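Side-chain contacts in melanin biosynthesis protein TyrA, putative (PDB 2IIZ), which binds heme b and probably works as a peroxidase of the dye-decolorizing (DyP) family: residues His188-Ser191 with Lys192-Leu196; Ile114-Leu117 with Val118-Ile122; Gly159-Arg162 with Gln163-Leu167. All coordinates share one frame; numbering follows the deposited sequence.

All three interactions are local, each lying along or at the start of one helix. Interaction 2 is buried: helix 112-125 sets most of its apolar side chains against its own subunit, and a histidine-asparagine pair with some apolar ones against the second. Interaction 1, at the surface, is a polar N-cap on the brief helix 190-193, while interaction 3, partly buried on helix 160-166, works through stacked flat groups and a CH-pi contact. Interactions 1 and 3 lie in the C-terminal DyP region and interaction 2 in the N-terminal one, yet the dimer links 1 and 2: L190 packs on N120 of the second subunit and touches its own chain's Q254, whose copy in that subunit bonds to H116 and N120.

Interaction 1: residues His188-Ser191 with Lys192-Leu196; sequences HNLS and KWHRL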
ATOM      1  N   HIS A 188      -3.781  10.098 -12.426  1.00 37.32           N
ATOM      2  CA  HIS A 188      -5.063  10.336 -13.066  1.00 36.85           C
ATOM      3  C   HIS A 188      -5.755  11.471 -12.319  1.00 37.97           C
ATOM      4  O   HIS A 188      -5.583  11.614 -11.101  1.00 36.38           O
ATOM      5  CB  HIS A 188      -5.961   9.084 -12.993  1.00 37.76           C
ATOM      6  CG  HIS A 188      -5.486   7.923 -13.808  1.00 33.18           C
ATOM      7  ND1 HIS A 188      -4.379   7.981 -14.625  1.00 34.37           N
ATOM      8  CD2 HIS A 188      -5.988   6.670 -13.941  1.00 34.25           C
ATOM      9  CE1 HIS A 188      -4.210   6.807 -15.219  1.00 33.22           C
ATOM     10  NE2 HIS A 188      -5.176   5.996 -14.824  1.00 31.04           N
ATOM     11  N   ASN A 189      -6.527  12.266 -13.058  1.00 38.31           N
ATOM     12  CA  ASN A 189      -7.495  13.198 -12.489  1.00 38.44           C
ATOM     13  C   ASN A 189      -8.866  12.515 -12.483  1.00 38.93           C
ATOM     14  O   ASN A 189      -9.673  12.661 -13.410  1.00 37.85           O
ATOM     15  CB  ASN A 189      -7.512  14.492 -13.313  1.00 39.08           C
ATOM     16  CG  ASN A 189      -8.322  15.603 -12.664  1.00 39.20           C
ATOM     17  OD1 ASN A 189      -8.998  15.401 -11.647  1.00 36.74           O
ATOM     18  ND2 ASN A 189      -8.254  16.796 -13.257  1.00 29.18           N
ATOM     19  N   LEU A 190      -9.133  11.757 -11.431  1.00 40.75           N
ATOM     20  CA  LEU A 190     -10.318  10.904 -11.393  1.00 39.63           C
ATOM     21  C   LEU A 190     -11.620  11.691 -11.256  1.00 39.67           C
ATOM     22  O   LEU A 190     -12.664  11.265 -11.777  1.00 37.62           O
ATOM     23  CB  LEU A 190     -10.201   9.883 -10.263  1.00 40.04           C
ATOM     24  CG  LEU A 190      -9.134   8.813 -10.479  1.00 38.78           C
ATOM     25  CD1 LEU A 190      -9.051   7.943  -9.250  1.00 42.19           C
ATOM     26  CD2 LEU A 190      -9.405   7.943 -11.697  1.00 33.58           C
ATOM     27  N   SER A 191     -11.571  12.831 -10.566  1.00 39.53           N
ATOM     28  CA  SER A 191     -12.781  13.638 -10.400  1.00 41.34           C
ATOM     29  C   SER A 191     -13.245  14.160 -11.755  1.00 39.87           C
ATOM     30  O   SER A 191     -14.436  14.114 -12.062  1.00 39.18           O
ATOM     31  CB  SER A 191     -12.572  14.804  -9.418  1.00 41.56           C
ATOM     32  OG  SER A 191     -11.474  15.604  -9.818  1.00 50.98           O
ATOM     33  N   LYS A 192     -12.292  14.648 -12.550  1.00 37.58           N
ATOM     34  CA  LYS A 192     -12.556  15.131 -13.914  1.00 36.85           C
ATOM     35  C   LYS A 192     -13.074  14.004 -14.816  1.00 36.76           C
ATOM     36  O   LYS A 192     -14.033  14.186 -15.558  1.00 36.09           O
ATOM     37  CB  LYS A 192     -11.274  15.729 -14.513  1.00 35.18           C
ATOM     38  CG  LYS A 192     -11.473  16.445 -15.839  1.00 38.08           C
ATOM     39  CD  LYS A 192     -10.150  16.816 -16.504  1.00 31.97           C
ATOM     40  CE  LYS A 192     -10.401  17.485 -17.848  1.00 37.73           C
ATOM     41  NZ  LYS A 192      -9.238  18.290 -18.319  1.00 36.55           N
ATOM     42  N   TRP A 193     -12.429  12.841 -14.741  1.00 36.94           N
ATOM     43  CA  TRP A 193     -12.790  11.693 -15.575  1.00 36.29           C
ATOM     44  C   TRP A 193     -14.215  11.236 -15.306  1.00 36.07           C
ATOM     45  O   TRP A 193     -15.002  11.013 -16.237  1.00 31.93           O
ATOM     46  CB  TRP A 193     -11.842  10.522 -15.293  1.00 36.07           C
ATOM     47  CG  TRP A 193     -12.177   9.256 -16.047  1.00 35.48           C
ATOM     48  CD1 TRP A 193     -12.781   8.135 -15.542  1.00 37.57           C
ATOM     49  CD2 TRP A 193     -11.926   8.986 -17.428  1.00 31.08           C
ATOM     50  NE1 TRP A 193     -12.916   7.193 -16.524  1.00 33.69           N
ATOM     51  CE2 TRP A 193     -12.399   7.694 -17.693  1.00 33.99           C
ATOM     52  CE3 TRP A 193     -11.341   9.707 -18.464  1.00 32.84           C
ATOM     53  CZ2 TRP A 193     -12.309   7.121 -18.945  1.00 28.22           C
ATOM     54  CZ3 TRP A 193     -11.253   9.126 -19.716  1.00 32.83           C
ATOM     55  CH2 TRP A 193     -11.733   7.851 -19.942  1.00 34.19           C
ATOM     56  N   HIS A 194     -14.537  11.100 -14.018  1.00 35.78           N
ATOM     57  CA  HIS A 194     -15.802  10.517 -13.617  1.00 35.47           C
ATOM     58  C   HIS A 194     -16.974  11.467 -13.803  1.00 35.11           C
ATOM     59  O   HIS A 194     -18.102  11.063 -13.540  1.00 38.35           O
ATOM     60  CB  HIS A 194     -15.745   9.980 -12.164  1.00 36.56           C
ATOM     61  CG  HIS A 194     -14.894   8.749 -12.001  1.00 40.53           C
ATOM     62  ND1 HIS A 194     -14.794   7.771 -12.972  1.00 43.33           N
ATOM     63  CD2 HIS A 194     -14.102   8.340 -10.981  1.00 45.86           C
ATOM     64  CE1 HIS A 194     -13.976   6.819 -12.563  1.00 43.04           C
ATOM     65  NE2 HIS A 194     -13.541   7.139 -11.357  1.00 48.08           N
ATOM     66  N   ARG A 195     -16.739  12.709 -14.245  1.00 33.30           N
ATOM     67  CA  ARG A 195     -17.845  13.596 -14.617  1.00 33.24           C
ATOM     68  C   ARG A 195     -18.253  13.430 -16.092  1.00 33.65           C
ATOM     69  O   ARG A 195     -19.263  13.985 -16.535  1.00 33.36           O
ATOM     70  CB  ARG A 195     -17.513  15.061 -14.302  1.00 33.92           C
ATOM     71  CG  ARG A 195     -17.063  15.240 -12.865  1.00 38.74           C
ATOM     72  CD  ARG A 195     -17.379  16.587 -12.263  1.00 35.00           C
ATOM     73  NE  ARG A 195     -18.808  16.866 -12.258  1.00 39.51           N
ATOM     74  CZ  ARG A 195     -19.357  17.934 -11.686  1.00 41.63           C
ATOM     75  NH1 ARG A 195     -18.603  18.836 -11.060  1.00 34.79           N
ATOM     76  NH2 ARG A 195     -20.668  18.101 -11.740  1.00 45.54           N
ATOM     77  N   LEU A 196     -17.469  12.669 -16.845  1.00 34.71           N
ATOM     78  CA  LEU A 196     -17.788  12.347 -18.235  1.00 34.99           C
ATOM     79  C   LEU A 196     -18.978  11.385 -18.353  1.00 35.58           C
ATOM     80  O   LEU A 196     -19.023  10.369 -17.666  1.00 34.38           O
ATOM     81  CB  LEU A 196     -16.597  11.642 -18.873  1.00 36.35           C
ATOM     82  CG  LEU A 196     -15.259  12.341 -19.088  1.00 33.85           C
ATOM     83  CD1 LEU A 196     -14.220  11.308 -19.552  1.00 33.35           C
ATOM     84  CD2 LEU A 196     -15.404  13.396 -20.114  1.00 34.60           C
TER
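An N-cap opens the short helix 190-193, just past strand 179-188, and N189 supplies it. Its OD1 accepts a weak bond from K192 N at 3.5 Å, fairly straight at 164°, and also takes the hydroxyl hydrogen of S191, whose OG lies 3.1 Å from N189 OD1. Turning CG away from the backbone N (chi1 -171°) sets the N189 amide against the first turn, where a short polar side chain can serve amides that have no preceding carbonyl. The other end of that amide lies against the root of K192, ND2 being 3.4 Å from K192 CB, and the two side chains cross at about a right angle. The lysine then runs out extended, and its NZ bonds to H289 O, with the ring of F290 giving a cation-pi contact.

The backbone continues the turn: W193 N donates to N189 O at 3.1 Å and H194 N to L190 O at 2.9 Å. W193, the buried residue here, points its indole inward, NE1 bonded to T148 O and the ring edge-to-face with F290; the W193 side chain is about 8 Å from the bound heme, nearest atoms. L190 lies on another side, packing on N120 of the second subunit. With the S191 hydroxyl and, more weakly, K192 N on one oxygen, the rotation of the carboxamide is probably restricted.

Interaction 2: residues Ile114-Leu117 with Val118-Ile122; sequences ILHL and VANEI
The carbonyl oxygen of L115 accepts A119 N at 2.9 Å with an N-H...O angle of 166°, one of four successive i to i+4 bonds in the middle of helix 112-125. Alanine puts no more than a methyl beside that oxygen. One residue on, N120 N donates to H116 O at 3.0 Å and 172°, the straightest of the four.

This turn also pairs two polar side chains. N120, with CG beside its backbone N and opposite the carbonyl carbon, leans its amide back over the turn, bringing ND2 to 3.4 Å from H116 CD2; the imidazole itself stands out from the helix, with ring and amide planes 79° apart. Both groups grip one residue of the second subunit: H116 NE2 bonds to OE1 of Q254 there, and N120 OD1 to its NE2. A histidine and an asparagine suit this, offering a donor and an acceptor to match both ends of a glutamine amide. R137 of the same chain binds H116 ND1, so both ring nitrogens have partners.

On another side the branched chains of I114 and V118 touch, CG2 to CG2 at 4.3 Å. The helix packs on the antiparallel sheet of the N-terminal half, in the ferredoxin-like alpha/beta arrangement of DyP peroxidases: V118 and I122 rest on strand 103-109 and helix 34-54, and L115 reaches strands 21-29 and 103-109. Its other side makes part of the dimer interface, where I114 and L117 meet M142 and F141 of the second subunit.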
ATOM      1  N   ILE A 114       4.270 -11.102   1.299  1.00 31.05           N
ATOM      2  CA  ILE A 114       5.484 -11.672   0.774  1.00 33.00           C
ATOM      3  C   ILE A 114       6.323 -10.644   0.031  1.00 33.05           C
ATOM      4  O   ILE A 114       7.542 -10.706   0.069  1.00 34.26           O
ATOM      5  CB  ILE A 114       5.150 -12.862  -0.133  1.00 34.50           C
ATOM      6  CG1 ILE A 114       4.774 -14.051   0.744  1.00 36.62           C
ATOM      7  CG2 ILE A 114       6.307 -13.206  -1.037  1.00 36.81           C
ATOM      8  CD1 ILE A 114       4.192 -15.190  -0.035  1.00 45.85           C
ATOM      9  N   LEU A 115       5.677  -9.701  -0.646  1.00 33.57           N
ATOM     10  CA  LEU A 115       6.412  -8.607  -1.320  1.00 33.68           C
ATOM     11  C   LEU A 115       7.037  -7.637  -0.307  1.00 33.84           C
ATOM     12  O   LEU A 115       8.139  -7.118  -0.508  1.00 32.47           O
ATOM     13  CB  LEU A 115       5.479  -7.832  -2.235  1.00 31.59           C
ATOM     14  CG  LEU A 115       4.917  -8.571  -3.444  1.00 35.21           C
ATOM     15  CD1 LEU A 115       3.784  -7.766  -4.089  1.00 34.59           C
ATOM     16  CD2 LEU A 115       5.995  -8.843  -4.473  1.00 38.13           C
ATOM     17  N   HIS A 116       6.324  -7.391   0.787  1.00 33.56           N
ATOM     18  CA  HIS A 116       6.859  -6.538   1.827  1.00 33.52           C
ATOM     19  C   HIS A 116       8.138  -7.178   2.320  1.00 34.41           C
ATOM     20  O   HIS A 116       9.156  -6.518   2.425  1.00 35.22           O
ATOM     21  CB  HIS A 116       5.869  -6.376   2.959  1.00 31.44           C
ATOM     22  CG  HIS A 116       6.264  -5.333   3.954  1.00 32.65           C
ATOM     23  ND1 HIS A 116       5.918  -4.007   3.817  1.00 23.84           N
ATOM     24  CD2 HIS A 116       6.973  -5.426   5.104  1.00 26.11           C
ATOM     25  CE1 HIS A 116       6.401  -3.327   4.842  1.00 38.07           C
ATOM     26  NE2 HIS A 116       7.043  -4.165   5.636  1.00 25.89           N
ATOM     27  N   LEU A 117       8.074  -8.477   2.610  1.00 36.03           N
ATOM     28  CA  LEU A 117       9.227  -9.220   3.116  1.00 33.92           C
ATOM     29  C   LEU A 117      10.385  -9.177   2.113  1.00 33.92           C
ATOM     30  O   LEU A 117      11.528  -8.856   2.460  1.00 33.49           O
ATOM     31  CB  LEU A 117       8.801 -10.659   3.404  1.00 34.14           C
ATOM     32  CG  LEU A 117       9.821 -11.674   3.943  1.00 38.97           C
ATOM     33  CD1 LEU A 117       9.141 -12.666   4.869  1.00 43.06           C
ATOM     34  CD2 LEU A 117      10.524 -12.443   2.839  1.00 41.89           C
ATOM     35  N   VAL A 118      10.087  -9.499   0.857  1.00 32.88           N
ATOM     36  CA  VAL A 118      11.120  -9.555  -0.164  1.00 30.88           C
ATOM     37  C   VAL A 118      11.793  -8.214  -0.383  1.00 32.38           C
ATOM     38  O   VAL A 118      13.017  -8.159  -0.453  1.00 33.69           O
ATOM     39  CB  VAL A 118      10.562 -10.111  -1.478  1.00 31.56           C
ATOM     40  CG1 VAL A 118      11.496  -9.843  -2.634  1.00 28.62           C
ATOM     41  CG2 VAL A 118      10.315 -11.605  -1.323  1.00 29.69           C
ATOM     42  N   ALA A 119      10.995  -7.147  -0.495  1.00 33.27           N
ATOM     43  CA  ALA A 119      11.493  -5.769  -0.591  1.00 32.51           C
ATOM     44  C   ALA A 119      12.444  -5.416   0.557  1.00 31.70           C
ATOM     45  O   ALA A 119      13.568  -4.982   0.340  1.00 29.23           O
ATOM     46  CB  ALA A 119      10.306  -4.765  -0.598  1.00 31.37           C
ATOM     47  N   ASN A 120      11.977  -5.596   1.787  1.00 33.43           N
ATOM     48  CA  ASN A 120      12.841  -5.413   2.945  1.00 33.72           C
ATOM     49  C   ASN A 120      14.146  -6.172   2.665  1.00 34.55           C
ATOM     50  O   ASN A 120      15.236  -5.602   2.754  1.00 35.34           O
ATOM     51  CB  ASN A 120      12.173  -5.923   4.242  1.00 33.99           C
ATOM     52  CG  ASN A 120      11.179  -4.918   4.860  1.00 33.19           C
ATOM     53  OD1 ASN A 120      11.202  -3.721   4.583  1.00 33.60           O
ATOM     54  ND2 ASN A 120      10.307  -5.426   5.721  1.00 41.39           N
ATOM     55  N   GLU A 121      14.039  -7.452   2.309  1.00 34.45           N
ATOM     56  CA  GLU A 121      15.248  -8.256   2.092  1.00 35.57           C
ATOM     57  C   GLU A 121      16.164  -7.683   1.015  1.00 34.85           C
ATOM     58  O   GLU A 121      17.373  -7.581   1.211  1.00 34.79           O
ATOM     59  CB  GLU A 121      14.923  -9.728   1.808  1.00 35.99           C
ATOM     60  CG  GLU A 121      15.189 -10.636   3.017  1.00 44.35           C
ATOM     61  CD  GLU A 121      16.639 -10.505   3.537  1.00 52.73           C
ATOM     62  OE1 GLU A 121      17.556 -10.257   2.709  1.00 57.66           O
ATOM     63  OE2 GLU A 121      16.859 -10.644   4.765  1.00 50.15           O
ATOM     64  N   ILE A 122      15.594  -7.306  -0.119  1.00 32.92           N
ATOM     65  CA  ILE A 122      16.402  -6.774  -1.206  1.00 33.48           C
ATOM     66  C   ILE A 122      17.109  -5.474  -0.818  1.00 33.92           C
ATOM     67  O   ILE A 122      18.273  -5.265  -1.166  1.00 34.68           O
ATOM     68  CB  ILE A 122      15.559  -6.627  -2.492  1.00 33.39           C
ATOM     69  CG1 ILE A 122      15.464  -8.010  -3.148  1.00 31.31           C
ATOM     70  CG2 ILE A 122      16.185  -5.640  -3.459  1.00 35.47           C
ATOM     71  CD1 ILE A 122      14.444  -8.121  -4.215  1.00 33.16           C
TER

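Interaction 3: residues Gly159-Arg162 with Gln163-Leu167; sequences GRHR and QEVAL
R160 lays its guanidinium almost flat against the amide of Q163, the two planes only 11° apart. The nearest approach is at the aliphatic part: Q163 CG sits 3.5 Å above the guanidinium plane, offset toward its rim, and 3.6 Å from R160 NH1. Bends at chi2 (-76°) and chi3 of the arginine fold it back over its neighbour one turn on, and a glutamine offers both methylenes and a flat group to stack on. With an alanine here the guanidinium would probably lose the flat group and methylenes it lies on and be left free to turn.

A second flat group is met differently. The imidazole of H161 receives CG2 of V165 over one face, 3.9 Å from the ring centroid and 29° off its normal, a CH-pi contact. A beta-branched valine can place one methyl there while its backbone N bonds to H161 O at 2.9 Å. The carboxylate of E164 lies nearly parallel to the ring, but its charged atoms do not touch it; H161 NE2 bonds instead to E240.

These pairs decorate helix 160-166, which comes shortly after the GXXDG motif of DyP peroxidases, whose last glycine, G153, binds heme b together with T154 and E155 just beyond it. G159, with positive phi, leads into the helix. R162 sends its guanidinium inward, NE bonding to C15 O, while its side chain packs on L242 and Q244 of strand 238-249. Beside it A166 N donates to R162 O at 2.8 Å, and the small methyl of A166 fits against C15 and L242.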
ATOM      1  N   GLY A 159       0.657 -15.902 -24.540  1.00 39.18           N
ATOM      2  CA  GLY A 159       1.534 -17.062 -24.563  1.00 38.94           C
ATOM      3  C   GLY A 159       2.931 -16.730 -25.059  1.00 38.51           C
ATOM      4  O   GLY A 159       3.574 -15.801 -24.585  1.00 38.61           O
ATOM      5  N   ARG A 160       3.393 -17.500 -26.026  1.00 38.35           N
ATOM      6  CA  ARG A 160       4.758 -17.390 -26.521  1.00 40.04           C
ATOM      7  C   ARG A 160       5.005 -16.131 -27.316  1.00 38.43           C
ATOM      8  O   ARG A 160       6.154 -15.729 -27.472  1.00 40.65           O
ATOM      9  CB  ARG A 160       5.118 -18.606 -27.393  1.00 39.52           C
ATOM     10  CG  ARG A 160       5.657 -19.765 -26.580  1.00 44.39           C
ATOM     11  CD  ARG A 160       7.101 -19.504 -26.163  1.00 47.38           C
ATOM     12  NE  ARG A 160       7.289 -19.581 -24.717  1.00 48.16           N
ATOM     13  CZ  ARG A 160       8.441 -19.336 -24.092  1.00 54.47           C
ATOM     14  NH1 ARG A 160       9.530 -18.993 -24.781  1.00 53.53           N
ATOM     15  NH2 ARG A 160       8.508 -19.433 -22.762  1.00 57.95           N
ATOM     16  N   HIS A 161       3.946 -15.512 -27.825  1.00 36.44           N
ATOM     17  CA  HIS A 161       4.098 -14.218 -28.486  1.00 33.91           C
ATOM     18  C   HIS A 161       4.699 -13.178 -27.547  1.00 31.72           C
ATOM     19  O   HIS A 161       5.456 -12.327 -27.982  1.00 31.63           O
ATOM     20  CB  HIS A 161       2.774 -13.711 -29.055  1.00 33.61           C
ATOM     21  CG  HIS A 161       2.950 -12.663 -30.107  1.00 34.91           C
ATOM     22  ND1 HIS A 161       3.677 -12.890 -31.261  1.00 25.62           N
ATOM     23  CD2 HIS A 161       2.499 -11.388 -30.183  1.00 28.27           C
ATOM     24  CE1 HIS A 161       3.667 -11.794 -32.001  1.00 30.87           C
ATOM     25  NE2 HIS A 161       2.959 -10.869 -31.372  1.00 32.55           N
ATOM     26  N   ARG A 162       4.361 -13.245 -26.260  1.00 30.90           N
ATOM     27  CA  ARG A 162       4.956 -12.353 -25.249  1.00 29.63           C
ATOM     28  C   ARG A 162       6.475 -12.357 -25.322  1.00 30.83           C
ATOM     29  O   ARG A 162       7.114 -11.315 -25.340  1.00 31.46           O
ATOM     30  CB  ARG A 162       4.573 -12.794 -23.845  1.00 26.21           C
ATOM     31  CG  ARG A 162       3.084 -12.837 -23.592  1.00 29.39           C
ATOM     32  CD  ARG A 162       2.781 -13.580 -22.306  1.00 34.61           C
ATOM     33  NE  ARG A 162       2.855 -12.704 -21.149  1.00 29.75           N
ATOM     34  CZ  ARG A 162       1.900 -11.845 -20.788  1.00 39.71           C
ATOM     35  NH1 ARG A 162       0.776 -11.727 -21.492  1.00 34.66           N
ATOM     36  NH2 ARG A 162       2.068 -11.090 -19.707  1.00 36.63           N
ATOM     37  N   GLN A 163       7.055 -13.541 -25.363  1.00 31.11           N
ATOM     38  CA  GLN A 163       8.499 -13.638 -25.424  1.00 33.20           C
ATOM     39  C   GLN A 163       8.999 -12.973 -26.722  1.00 32.74           C
ATOM     40  O   GLN A 163       9.937 -12.174 -26.709  1.00 31.39           O
ATOM     41  CB  GLN A 163       8.945 -15.107 -25.285  1.00 32.51           C
ATOM     42  CG  GLN A 163       9.033 -15.614 -23.808  1.00 35.23           C
ATOM     43  CD  GLN A 163       7.672 -15.743 -23.107  1.00 36.30           C
ATOM     44  OE1 GLN A 163       6.634 -15.778 -23.762  1.00 40.82           O
ATOM     45  NE2 GLN A 163       7.682 -15.818 -21.766  1.00 31.54           N
ATOM     46  N   GLU A 164       8.344 -13.306 -27.828  1.00 33.79           N
ATOM     47  CA  GLU A 164       8.661 -12.767 -29.160  1.00 34.36           C
ATOM     48  C   GLU A 164       8.698 -11.226 -29.157  1.00 34.54           C
ATOM     49  O   GLU A 164       9.592 -10.608 -29.744  1.00 33.43           O
ATOM     50  CB  GLU A 164       7.608 -13.269 -30.160  1.00 33.67           C
ATOM     51  CG  GLU A 164       7.952 -13.078 -31.635  1.00 41.39           C
ATOM     52  CD  GLU A 164       8.761 -14.211 -32.219  1.00 46.41           C
ATOM     53  OE1 GLU A 164       8.940 -15.246 -31.533  1.00 47.03           O
ATOM     54  OE2 GLU A 164       9.218 -14.059 -33.374  1.00 51.46           O
ATOM     55  N   VAL A 165       7.720 -10.616 -28.492  1.00 34.82           N
ATOM     56  CA  VAL A 165       7.601  -9.149 -28.453  1.00 34.29           C
ATOM     57  C   VAL A 165       8.581  -8.542 -27.459  1.00 32.29           C
ATOM     58  O   VAL A 165       9.225  -7.550 -27.761  1.00 34.47           O
ATOM     59  CB  VAL A 165       6.166  -8.702 -28.086  1.00 34.24           C
ATOM     60  CG1 VAL A 165       6.090  -7.183 -27.846  1.00 39.14           C
ATOM     61  CG2 VAL A 165       5.205  -9.089 -29.183  1.00 33.32           C
ATOM     62  N   ALA A 166       8.687  -9.142 -26.282  1.00 30.12           N
ATOM     63  CA  ALA A 166       9.391  -8.524 -25.159  1.00 30.56           C
ATOM     64  C   ALA A 166      10.907  -8.675 -25.162  1.00 30.64           C
ATOM     65  O   ALA A 166      11.608  -7.746 -24.762  1.00 28.40           O
ATOM     66  CB  ALA A 166       8.836  -9.054 -23.831  1.00 31.45           C
ATOM     67  N   LEU A 167      11.400  -9.831 -25.605  1.00 31.31           N
ATOM     68  CA  LEU A 167      12.796 -10.215 -25.397  1.00 33.16           C
ATOM     69  C   LEU A 167      13.701 -10.003 -26.613  1.00 33.32           C
ATOM     70  O   LEU A 167      13.343 -10.342 -27.746  1.00 34.86           O
ATOM     71  CB  LEU A 167      12.888 -11.692 -24.979  1.00 33.09           C
ATOM     72  CG  LEU A 167      12.160 -12.099 -23.696  1.00 34.01           C
ATOM     73  CD1 LEU A 167      12.328 -13.595 -23.419  1.00 32.41           C
ATOM     74  CD2 LEU A 167      12.630 -11.296 -22.498  1.00 31.05           C
TER